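Aminotransferase, class III (PDB 6IO1) catalyses (S)-enantioselective omega-transamination as a thermostable, pyridoxal 5'-phosphate-dependent class III aminotransferase. Local coordinates at the interface of chains A and B. Sequence-based numbering; all coordinates share one arbitrary frame. Chains: chain A/B, Aminotransferase, class III.

The interface of chains A and B. Residues chain A 130, 134, 318-321; chain B 23, 157, 162, 170, 174.
A:Lys130 reaches from helix 121-138 across to B:Ile157 and B:Phe174, and its terminal amine bonds on both sides of the interface. NZ of A:Lys130 donates to the backbone O of B:Ile157 at 2.9 Å, arriving in the carbonyl plane with a C=O...N angle of 146°. NZ of A:Lys130 also donates to ND1 of A:His320, on its own chain, at 2.9 Å and nearly in the imidazole plane, which should limit rotation of that ring. Water 1 lies 2.7 Å from NZ of A:Lys130 and also bonds the backbone O atoms of A:Met319 and B:Tyr170. B:Leu23 N donates to A:His320 O at 3.2 Å from above the carbonyl plane. A bend at chi3 (71°) in the lysine chain lays CE over one face of the B:Phe174 ring, 3.8 Å from its centroid, while the lysine's own backbone O and CE1 of A:Phe318 meet that ring at its edge. CB of A:Tyr134 packs along the CD1-CE1 side of the ring and CB of A:His320 meets its tip, CZ. CD1 of B:Leu23 touches CE of A:Met319, and the B:Ile157 tip, CD1, rests against CE1 of A:His320. An alanine in place of A:Lys130 would probably leave the B:Ile157 carbonyl and A:His320 ND1 without this donor and take the CE cover from one face of B:Phe174. Repeated by the two-fold, this patch helps join the two subunits of the dimer, the assembly typical of this family.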
# COMPACT_ATOMS: atom_id res chain seq x y z
N LYS A 130 0.90 -12.98 -6.05
CA LYS A 130 1.15 -13.96 -4.99
C LYS A 130 0.04 -15.00 -4.93
O LYS A 130 0.31 -16.18 -4.68
CB LYS A 130 1.30 -13.25 -3.65
CG LYS A 130 2.52 -12.34 -3.56
CD LYS A 130 2.67 -11.72 -2.18
CE LYS A 130 3.08 -12.76 -1.15
NZ LYS A 130 3.08 -12.21 0.23
N TYR A 134 0.63 -18.92 -5.34
CA TYR A 134 0.19 -19.76 -4.23
C TYR A 134 -0.86 -20.77 -4.67
O TYR A 134 -0.89 -21.90 -4.17
CB TYR A 134 -0.35 -18.86 -3.12
CG TYR A 134 -0.81 -19.58 -1.87
CD1 TYR A 134 0.04 -20.42 -1.17
CD2 TYR A 134 -2.10 -19.40 -1.39
CE1 TYR A 134 -0.39 -21.07 -0.02
CE2 TYR A 134 -2.53 -20.04 -0.25
CZ TYR A 134 -1.67 -20.87 0.43
OH TYR A 134 -2.11 -21.51 1.57
N PHE A 318 -3.51 -18.46 5.80
CA PHE A 318 -3.08 -17.81 4.57
C PHE A 318 -2.09 -16.70 4.91
O PHE A 318 -2.49 -15.65 5.44
CB PHE A 318 -4.28 -17.27 3.80
CG PHE A 318 -3.94 -16.57 2.53
CD1 PHE A 318 -3.10 -17.16 1.60
CD2 PHE A 318 -4.47 -15.32 2.25
CE1 PHE A 318 -2.79 -16.52 0.42
CE2 PHE A 318 -4.16 -14.67 1.07
CZ PHE A 318 -3.32 -15.27 0.15
N MET A 319 -0.81 -16.92 4.61
CA MET A 319 0.26 -16.04 5.07
C MET A 319 0.47 -14.86 4.12
O MET A 319 1.53 -14.66 3.54
CB MET A 319 1.55 -16.84 5.23
CG MET A 319 1.48 -17.96 6.27
SD MET A 319 1.71 -17.43 7.98
CE MET A 319 0.06 -16.89 8.44
N HIS A 320 -0.59 -14.06 3.98
CA HIS A 320 -0.50 -12.83 3.21
C HIS A 320 -1.53 -11.84 3.72
O HIS A 320 -2.65 -12.22 4.05
CB HIS A 320 -0.72 -13.06 1.71
CG HIS A 320 -0.79 -11.80 0.92
ND1 HIS A 320 0.33 -11.19 0.39
CD2 HIS A 320 -1.84 -11.01 0.58
CE1 HIS A 320 -0.02 -10.09 -0.24
NE2 HIS A 320 -1.33 -9.96 -0.15
N GLY A 321 -1.13 -10.58 3.80
CA GLY A 321 -2.05 -9.53 4.18
C GLY A 321 -1.39 -8.20 4.49
O GLY A 321 -0.31 -8.15 5.08
N LEU B 23 -4.33 -13.28 6.51
CA LEU B 23 -3.78 -13.79 7.77
C LEU B 23 -4.83 -14.60 8.54
O LEU B 23 -4.99 -14.46 9.75
CB LEU B 23 -3.23 -12.65 8.63
CG LEU B 23 -1.71 -12.46 8.66
CD1 LEU B 23 -1.05 -13.62 9.39
CD2 LEU B 23 -1.16 -12.31 7.25
N ILE B 157 4.86 -7.88 3.68
CA ILE B 157 4.80 -9.08 2.86
C ILE B 157 4.68 -8.75 1.37
O ILE B 157 4.34 -9.62 0.57
CB ILE B 157 3.65 -10.00 3.31
CG1 ILE B 157 2.41 -9.18 3.70
CG2 ILE B 157 4.08 -10.85 4.49
CD1 ILE B 157 1.63 -8.60 2.54
N LEU B 162 8.95 -8.13 1.69
CA LEU B 162 8.80 -9.56 1.88
C LEU B 162 10.15 -10.24 2.02
O LEU B 162 10.33 -11.14 2.86
CB LEU B 162 8.01 -10.17 0.72
CG LEU B 162 7.84 -11.69 0.67
CD1 LEU B 162 7.24 -12.26 1.95
CD2 LEU B 162 6.99 -12.10 -0.54
N TYR B 170 6.06 -16.66 6.05
CA TYR B 170 5.49 -15.74 5.07
C TYR B 170 5.98 -16.03 3.66
O TYR B 170 5.28 -15.72 2.69
CB TYR B 170 5.80 -14.30 5.48
CG TYR B 170 5.09 -13.89 6.75
CD1 TYR B 170 3.75 -13.52 6.73
CD2 TYR B 170 5.74 -13.91 7.97
CE1 TYR B 170 3.09 -13.16 7.88
CE2 TYR B 170 5.09 -13.55 9.14
CZ TYR B 170 3.76 -13.17 9.09
OH TYR B 170 3.10 -12.81 10.24
N PHE B 174 4.78 -18.72 -2.11
CA PHE B 174 4.54 -17.52 -2.90
C PHE B 174 5.55 -17.31 -4.02
O PHE B 174 5.54 -16.26 -4.67
CB PHE B 174 4.49 -16.29 -1.98
CG PHE B 174 3.30 -16.29 -1.07
CD1 PHE B 174 2.01 -16.23 -1.58
CD2 PHE B 174 3.47 -16.37 0.31
CE1 PHE B 174 0.92 -16.23 -0.74
CE2 PHE B 174 2.38 -16.37 1.15
CZ PHE B 174 1.10 -16.30 0.63
O HOH W 1 3.63 -13.50 2.58